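Local coordinates for protein HicB3 antitoxin (Yersinia pestis, PDB 4P78) that probably acts as the antitoxin of a bacterial toxin-antitoxin pair, neutralising the toxin HicA3 by binding it in a complex, at residues Lys36-Ala41 with Gly80-Asp85; Val44-Leu49 with Phe54-Pro59. All coordinates share one frame; numbering follows the deposited sequence.

Contact 1 of 2, residues Lys36-Ala41 with Gly80-Asp85; sequences KNAEEA and GFVEID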
ATOM      1  N   LYS A  36       7.902   8.328   9.512  1.00 29.96           N
ATOM      2  CA  LYS A  36       8.616   8.546  10.758  1.00 32.34           C
ATOM      3  C   LYS A  36       7.675   8.398  11.938  1.00 29.85           C
ATOM      4  O   LYS A  36       8.039   7.806  12.947  1.00 31.27           O
ATOM      5  CB  LYS A  36       9.265   9.929  10.797  1.00 33.96           C
ATOM      6  CG  LYS A  36       9.998  10.229  12.109  1.00 38.94           C
ATOM      7  CD  LYS A  36      11.088   9.195  12.386  1.00 44.95           C
ATOM      8  CE  LYS A  36      12.080   9.667  13.457  1.00 50.17           C
ATOM      9  NZ  LYS A  36      11.766   9.192  14.838  1.00 41.94           N
ATOM     10  N   ASN A  37       6.475   8.955  11.814  1.00 26.66           N
ATOM     11  CA  ASN A  37       5.519   8.943  12.909  1.00 29.68           C
ATOM     12  C   ASN A  37       5.059   7.515  13.199  1.00 27.72           C
ATOM     13  O   ASN A  37       4.905   7.126  14.365  1.00 25.43           O
ATOM     14  CB  ASN A  37       4.327   9.840  12.589  1.00 31.48           C
ATOM     15  CG  ASN A  37       3.508  10.204  13.827  1.00 33.28           C
ATOM     16  OD1 ASN A  37       2.498   9.554  14.140  1.00 27.54           O
ATOM     17  ND2 ASN A  37       3.925  11.260  14.525  1.00 33.37           N
ATOM     18  N   ALA A  38       4.866   6.741  12.127  1.00 25.25           N
ATOM     19  CA  ALA A  38       4.470   5.338  12.223  1.00 26.51           C
ATOM     20  C   ALA A  38       5.504   4.497  12.968  1.00 28.05           C
ATOM     21  O   ALA A  38       5.139   3.649  13.788  1.00 28.14           O
ATOM     22  CB  ALA A  38       4.226   4.745  10.822  1.00 24.54           C
ATOM     23  N   GLU A  39       6.789   4.708  12.679  1.00 28.95           N
ATOM     24  CA  GLU A  39       7.839   3.963  13.381  1.00 31.33           C
ATOM     25  C   GLU A  39       7.799   4.293  14.868  1.00 30.96           C
ATOM     26  O   GLU A  39       7.986   3.425  15.715  1.00 31.83           O
ATOM     27  CB  GLU A  39       9.236   4.291  12.853  1.00 31.72           C
ATOM     28  CG  GLU A  39       9.450   4.141  11.368  1.00 41.08           C
ATOM     29  CD  GLU A  39      10.832   4.636  10.952  1.00 49.05           C
ATOM     30  OE1 GLU A  39      11.787   4.474  11.751  1.00 47.99           O
ATOM     31  OE2 GLU A  39      10.957   5.192   9.837  1.00 52.58           O
ATOM     32  N   GLU A  40       7.602   5.573  15.158  1.00 26.58           N
ATOM     33  CA  GLU A  40       7.520   6.054  16.520  1.00 31.30           C
ATOM     34  C   GLU A  40       6.316   5.432  17.222  1.00 27.61           C
ATOM     35  O   GLU A  40       6.427   4.977  18.358  1.00 27.89           O
ATOM     36  CB  GLU A  40       7.428   7.588  16.553  1.00 30.03           C
ATOM     37  CG  GLU A  40       8.726   8.311  16.166  1.00 38.35           C
ATOM     38  CD  GLU A  40       8.549   9.827  16.031  1.00 48.42           C
ATOM     39  OE1 GLU A  40       7.398  10.280  15.873  1.00 40.87           O
ATOM     40  OE2 GLU A  40       9.564  10.559  16.069  1.00 52.22           O
ATOM     41  N   ALA A  41       5.170   5.439  16.541  1.00 26.37           N
ATOM     42  CA  ALA A  41       3.937   4.873  17.088  1.00 25.40           C
ATOM     43  C   ALA A  41       4.145   3.392  17.396  1.00 23.55           C
ATOM     44  O   ALA A  41       3.802   2.919  18.468  1.00 25.37           O
ATOM     45  CB  ALA A  41       2.772   5.065  16.110  1.00 21.86           C
ATOM     46  N   GLY A  80       0.403   1.474   2.345  1.00 21.51           N
ATOM     47  CA  GLY A  80       1.777   1.929   2.286  1.00 23.93           C
ATOM     48  C   GLY A  80       2.694   0.939   2.978  1.00 22.75           C
ATOM     49  O   GLY A  80       2.238  -0.060   3.520  1.00 24.52           O
ATOM     50  N   PHE A  81       3.989   1.234   2.980  1.00 24.61           N
ATOM     51  CA  PHE A  81       4.993   0.344   3.540  1.00 24.14           C
ATOM     52  C   PHE A  81       5.973   1.151   4.361  1.00 28.44           C
ATOM     53  O   PHE A  81       6.463   2.189   3.910  1.00 30.16           O
ATOM     54  CB  PHE A  81       5.736  -0.415   2.423  1.00 26.49           C
ATOM     55  CG  PHE A  81       4.826  -0.952   1.363  1.00 26.74           C
ATOM     56  CD1 PHE A  81       4.465  -0.164   0.278  1.00 24.48           C
ATOM     57  CD2 PHE A  81       4.298  -2.232   1.465  1.00 27.26           C
ATOM     58  CE1 PHE A  81       3.598  -0.645  -0.691  1.00 24.58           C
ATOM     59  CE2 PHE A  81       3.433  -2.725   0.496  1.00 23.27           C
ATOM     60  CZ  PHE A  81       3.083  -1.937  -0.582  1.00 26.31           C
ATOM     61  N   VAL A  82       6.248   0.681   5.575  1.00 25.99           N
ATOM     62  CA  VAL A  82       7.292   1.277   6.402  1.00 31.85           C
ATOM     63  C   VAL A  82       8.298   0.209   6.828  1.00 31.86           C
ATOM     64  O   VAL A  82       7.917  -0.901   7.214  1.00 32.83           O
ATOM     65  CB  VAL A  82       6.725   1.984   7.681  1.00 32.50           C
ATOM     66  CG1 VAL A  82       6.175   3.345   7.352  1.00 37.69           C
ATOM     67  CG2 VAL A  82       5.672   1.129   8.361  1.00 32.82           C
ATOM     68  N   GLU A  83       9.577   0.555   6.735  1.00 30.99           N
ATOM     69  CA  GLU A  83      10.660  -0.262   7.262  1.00 36.34           C
ATOM     70  C   GLU A  83      10.774   0.011   8.753  1.00 39.53           C
ATOM     71  O   GLU A  83      10.880   1.163   9.168  1.00 39.34           O
ATOM     72  CB  GLU A  83      11.993   0.048   6.568  1.00 40.74           C
ATOM     73  CG  GLU A  83      12.595  -1.098   5.747  1.00 51.58           C
ATOM     74  CD  GLU A  83      13.070  -2.282   6.591  1.00 56.15           C
ATOM     75  OE1 GLU A  83      13.218  -2.128   7.826  1.00 60.51           O
ATOM     76  OE2 GLU A  83      13.301  -3.372   6.016  1.00 57.29           O
ATOM     77  N   ILE A  84      10.718  -1.055   9.543  1.00 41.35           N
ATOM     78  CA  ILE A  84      10.839  -0.975  10.992  1.00 43.86           C
ATOM     79  C   ILE A  84      11.881  -1.987  11.451  1.00 48.30           C
ATOM     80  O   ILE A  84      11.809  -3.162  11.088  1.00 43.69           O
ATOM     81  CB  ILE A  84       9.489  -1.248  11.686  1.00 43.08           C
ATOM     82  CG1 ILE A  84       8.536  -0.076  11.463  1.00 39.05           C
ATOM     83  CG2 ILE A  84       9.685  -1.480  13.181  1.00 46.30           C
ATOM     84  CD1 ILE A  84       7.130  -0.383  11.837  1.00 38.43           C
ATOM     85  N   ASP A  85      12.858  -1.532  12.232  1.00 52.33           N
ATOM     86  CA  ASP A  85      13.883  -2.430  12.759  1.00 60.80           C
ATOM     87  C   ASP A  85      13.820  -2.496  14.282  1.00 61.47           C
ATOM     88  O   ASP A  85      14.359  -1.625  14.956  1.00 68.63           O
ATOM     89  CB  ASP A  85      15.274  -1.982  12.308  1.00 66.58           C
ATOM     90  CG  ASP A  85      16.279  -3.122  12.304  1.00 74.60           C
ATOM     91  OD1 ASP A  85      16.060  -4.120  13.031  1.00 74.49           O
ATOM     92  OD2 ASP A  85      17.285  -3.018  11.568  1.00 75.80           O
TER
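E39 and I84 mark the closest approach of the two backbones, with E39 CA 6.3 Å from I84 CA, where one side of helix 31-52 faces strand 78-83 and the loop that follows it. Inside, A38 points at the strand and its CB meets V82 CG1 at 4.2 Å, a small methyl-to-methyl touch. F18 packs round this pair, touching A38, V82 and I84; A38 also lies on F26 of strand 25-28, and V82 on I5 of the neighbouring strand 2-9. E39, at the partly exposed border, packs mainly through its carbon chain despite its charge. With CG anti to the carbonyl carbon (chi1 -54°) and the chain extended beyond it, its methylene runs alongside I84, E39 CG lying 4.3 Å from I84 CG1. Farther out the carboxylate carbon, E39 CD, comes to 3.9 Å from E83 O. That is proximity without a hydrogen bond, since carboxylate and carbonyl oxygens are both acceptors. E83 and K36 use their charges away from the contact: E83 OE1 bonds to the M1 backbone N, while on the helix K36 NZ forms a salt bridge to E40 OE2 at 2.9 Å, meeting the oxygen on its anti side, 33° out of the carboxylate plane. Next to that pair, N37 hydrogen-bonds to H28 and N24 of the HicA3 chain, so the same helix serves sheet and toxin. Strand 78-83 is tied by backbone bonds to strand 2-9, and the helix packs on one face of the resulting four-stranded antiparallel sheet, strand order 3-2-1-4. Short helices aside, this is a beta-beta-beta-alpha-beta arrangement in a HicB-like antitoxin. With no hydrogen bond or salt bridge between them and just 170 Å² buried, the two segments meet by van der Waals contact alone, while N37, K36 and E83 bond to other partners.

Contact 2 of 2, residues Val44-Leu49 with Phe54-Pro59; sequences VHIEAL and FPLPSP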
ATOM      1  N   VAL A  44       6.432   2.848  20.630  1.00 29.35           N
ATOM      2  CA  VAL A  44       5.687   3.202  21.832  1.00 27.74           C
ATOM      3  C   VAL A  44       4.596   2.164  22.134  1.00 23.43           C
ATOM      4  O   VAL A  44       4.363   1.802  23.288  1.00 24.53           O
ATOM      5  CB  VAL A  44       5.083   4.624  21.674  1.00 30.52           C
ATOM      6  CG1 VAL A  44       4.108   4.931  22.759  1.00 29.50           C
ATOM      7  CG2 VAL A  44       6.198   5.648  21.686  1.00 34.03           C
ATOM      8  N   HIS A  45       3.974   1.651  21.080  1.00 23.65           N
ATOM      9  CA  HIS A  45       2.838   0.748  21.211  1.00 23.94           C
ATOM     10  C   HIS A  45       3.256  -0.666  21.632  1.00 24.43           C
ATOM     11  O   HIS A  45       2.625  -1.279  22.491  1.00 23.95           O
ATOM     12  CB  HIS A  45       2.058   0.713  19.887  1.00 24.13           C
ATOM     13  CG  HIS A  45       0.809  -0.113  19.935  1.00 23.01           C
ATOM     14  ND1 HIS A  45      -0.425   0.418  20.240  1.00 22.18           N
ATOM     15  CD2 HIS A  45       0.606  -1.437  19.722  1.00 24.69           C
ATOM     16  CE1 HIS A  45      -1.338  -0.537  20.199  1.00 22.61           C
ATOM     17  NE2 HIS A  45      -0.736  -1.675  19.896  1.00 23.42           N
ATOM     18  N   ILE A  46       4.319  -1.179  21.022  1.00 25.29           N
ATOM     19  CA  ILE A  46       4.829  -2.503  21.358  1.00 27.06           C
ATOM     20  C   ILE A  46       5.286  -2.554  22.819  1.00 26.12           C
ATOM     21  O   ILE A  46       5.010  -3.509  23.540  1.00 24.16           O
ATOM     22  CB  ILE A  46       6.011  -2.913  20.426  1.00 26.06           C
ATOM     23  CG1 ILE A  46       5.518  -3.079  18.990  1.00 29.57           C
ATOM     24  CG2 ILE A  46       6.639  -4.190  20.899  1.00 26.79           C
ATOM     25  CD1 ILE A  46       4.325  -3.985  18.855  1.00 28.55           C
ATOM     26  N   GLU A  47       5.975  -1.512  23.259  1.00 27.70           N
ATOM     27  CA  GLU A  47       6.460  -1.470  24.633  1.00 28.95           C
ATOM     28  C   GLU A  47       5.305  -1.417  25.634  1.00 28.27           C
ATOM     29  O   GLU A  47       5.385  -2.012  26.720  1.00 28.28           O
ATOM     30  CB  GLU A  47       7.428  -0.294  24.800  1.00 32.25           C
ATOM     31  CG  GLU A  47       8.789  -0.660  24.179  1.00 47.13           C
ATOM     32  CD  GLU A  47       9.793   0.472  24.116  1.00 56.20           C
ATOM     33  OE1 GLU A  47       9.410   1.636  24.362  1.00 56.56           O
ATOM     34  OE2 GLU A  47      10.973   0.186  23.807  1.00 62.45           O
ATOM     35  N   ALA A  48       4.221  -0.741  25.263  1.00 24.03           N
ATOM     36  CA  ALA A  48       3.033  -0.723  26.103  1.00 23.52           C
ATOM     37  C   ALA A  48       2.393  -2.116  26.187  1.00 24.83           C
ATOM     38  O   ALA A  48       1.996  -2.545  27.272  1.00 25.98           O
ATOM     39  CB  ALA A  48       2.025   0.299  25.591  1.00 20.46           C
ATOM     40  N   LEU A  49       2.276  -2.815  25.056  1.00 21.91           N
ATOM     41  CA  LEU A  49       1.753  -4.193  25.054  1.00 25.45           C
ATOM     42  C   LEU A  49       2.557  -5.126  25.961  1.00 27.89           C
ATOM     43  O   LEU A  49       1.994  -5.946  26.691  1.00 27.03           O
ATOM     44  CB  LEU A  49       1.739  -4.767  23.639  1.00 25.55           C
ATOM     45  CG  LEU A  49       0.822  -4.098  22.609  1.00 23.33           C
ATOM     46  CD1 LEU A  49       1.062  -4.713  21.240  1.00 22.17           C
ATOM     47  CD2 LEU A  49      -0.642  -4.238  23.008  1.00 21.49           C
ATOM     48  N   PHE A  54      -0.219  -7.786  27.190  1.00 31.45           N
ATOM     49  CA  PHE A  54      -1.231  -7.980  26.149  1.00 29.68           C
ATOM     50  C   PHE A  54      -0.593  -8.694  24.956  1.00 29.24           C
ATOM     51  O   PHE A  54       0.622  -8.625  24.783  1.00 26.83           O
ATOM     52  CB  PHE A  54      -1.838  -6.632  25.706  1.00 27.38           C
ATOM     53  CG  PHE A  54      -2.576  -5.884  26.799  1.00 27.45           C
ATOM     54  CD1 PHE A  54      -2.936  -6.505  27.988  1.00 30.10           C
ATOM     55  CD2 PHE A  54      -2.908  -4.540  26.624  1.00 29.22           C
ATOM     56  CE1 PHE A  54      -3.618  -5.803  29.000  1.00 30.31           C
ATOM     57  CE2 PHE A  54      -3.588  -3.826  27.630  1.00 30.30           C
ATOM     58  CZ  PHE A  54      -3.944  -4.458  28.818  1.00 28.57           C
ATOM     59  N   PRO A  55      -1.406  -9.373  24.122  1.00 29.00           N
ATOM     60  CA  PRO A  55      -0.876 -10.068  22.935  1.00 31.59           C
ATOM     61  C   PRO A  55      -0.040  -9.167  22.029  1.00 29.22           C
ATOM     62  O   PRO A  55      -0.424  -8.030  21.765  1.00 28.69           O
ATOM     63  CB  PRO A  55      -2.134 -10.505  22.184  1.00 37.31           C
ATOM     64  CG  PRO A  55      -3.206 -10.503  23.172  1.00 39.28           C
ATOM     65  CD  PRO A  55      -2.873  -9.469  24.203  1.00 34.37           C
ATOM     66  N   LEU A  56       1.093  -9.681  21.572  1.00 30.50           N
ATOM     67  CA  LEU A  56       1.942  -8.984  20.621  1.00 28.99           C
ATOM     68  C   LEU A  56       1.544  -9.364  19.195  1.00 29.55           C
ATOM     69  O   LEU A  56       1.171 -10.503  18.944  1.00 31.88           O
ATOM     70  CB  LEU A  56       3.409  -9.327  20.889  1.00 30.68           C
ATOM     71  CG  LEU A  56       3.966  -8.751  22.187  1.00 30.96           C
ATOM     72  CD1 LEU A  56       5.188  -9.540  22.636  1.00 24.99           C
ATOM     73  CD2 LEU A  56       4.306  -7.266  21.965  1.00 29.12           C
ATOM     74  N   PRO A  57       1.601  -8.406  18.254  1.00 27.35           N
ATOM     75  CA  PRO A  57       1.219  -8.743  16.887  1.00 25.99           C
ATOM     76  C   PRO A  57       2.246  -9.658  16.217  1.00 31.50           C
ATOM     77  O   PRO A  57       3.401  -9.703  16.634  1.00 29.35           O
ATOM     78  CB  PRO A  57       1.183  -7.379  16.195  1.00 27.76           C
ATOM     79  CG  PRO A  57       2.223  -6.595  16.921  1.00 28.93           C
ATOM     80  CD  PRO A  57       2.049  -7.002  18.363  1.00 26.28           C
ATOM     81  N   SER A  58       1.813 -10.379  15.189  1.00 32.09           N
ATOM     82  CA  SER A  58       2.710 -11.201  14.387  1.00 32.25           C
ATOM     83  C   SER A  58       3.183 -10.409  13.165  1.00 35.67           C
ATOM     84  O   SER A  58       2.584  -9.393  12.812  1.00 32.57           O
ATOM     85  CB  SER A  58       2.003 -12.491  13.973  1.00 32.23           C
ATOM     86  OG  SER A  58       0.643 -12.234  13.689  1.00 45.14           O
ATOM     87  N   PRO A  59       4.271 -10.867  12.518  1.00 35.83           N
ATOM     88  CA  PRO A  59       4.767 -10.210  11.308  1.00 36.11           C
ATOM     89  C   PRO A  59       3.685 -10.134  10.227  1.00 34.03           C
ATOM     90  O   PRO A  59       2.627 -10.756  10.377  1.00 33.06           O
ATOM     91  CB  PRO A  59       5.925 -11.118  10.872  1.00 34.64           C
ATOM     92  CG  PRO A  59       6.354 -11.795  12.108  1.00 37.83           C
ATOM     93  CD  PRO A  59       5.112 -12.021  12.892  1.00 33.30           C
TER
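L49 sits at the middle of this contact, using its backbone and both methyl branches against the chain that doubles back alongside the helix. Its carbonyl oxygen accepts the F54 amide, with F54 N to L49 O at 2.9 Å and an N-H...O angle of 154°. This i+5 to i (6-to-1) bond, one residue longer than the alpha-helical step, is consistent with a Schellman motif and ties the returning chain to the last turn of helix 31-52. Extended beyond CB (chi2 174°), the L49 side chain carries CD1 to P57, where L49 CD1 and P57 CD are 3.8 Å apart. The other branch turns to F54: L49 CD2 lies 3.8 Å from F54 CB and comes at the edge of the phenyl ring, near its plane. F54 starts toward the helix, but its ring heads off to pack on V36 of the HicA3 chain. L56 CD2 touches two side chains one turn apart, L49 and I46. It rests against L49 CB at 4.0 Å, and the same L56 CD2 meets I46 CG2 at 4.0 Å, the side chains of I46 and L56 crossing at about a right angle. I46 then reaches on to the proline ring, I46 CD1 lying 3.8 Å from P57 CD. P57 also touches I21, a loop residue that H45 packs on too. Thus the irregular segment 54-59 runs back along helix 31-52 on its way to helix 63-67, while H45, E47 and A48 on the helix meet HicA3.

Both contacts use helix 31-52, at neighbouring places along it, with their centres about 14 Å apart. Contact 1 is the buried one, near the centre of the folded chain, and joins the helix to strand 78-83 of the antiparallel sheet across a long sequence separation. Contact 2 lies at the surface, near the helix end, and joins the helix to the loop that follows it. The first has no hydrogen bond between its segments; the second pairs one backbone bond with leucine, isoleucine and proline packing and buries more area, 278 against 170 Å². In both, residues of the helix segment also bind HicA3, so the helix links the antitoxin's own fold to its partner.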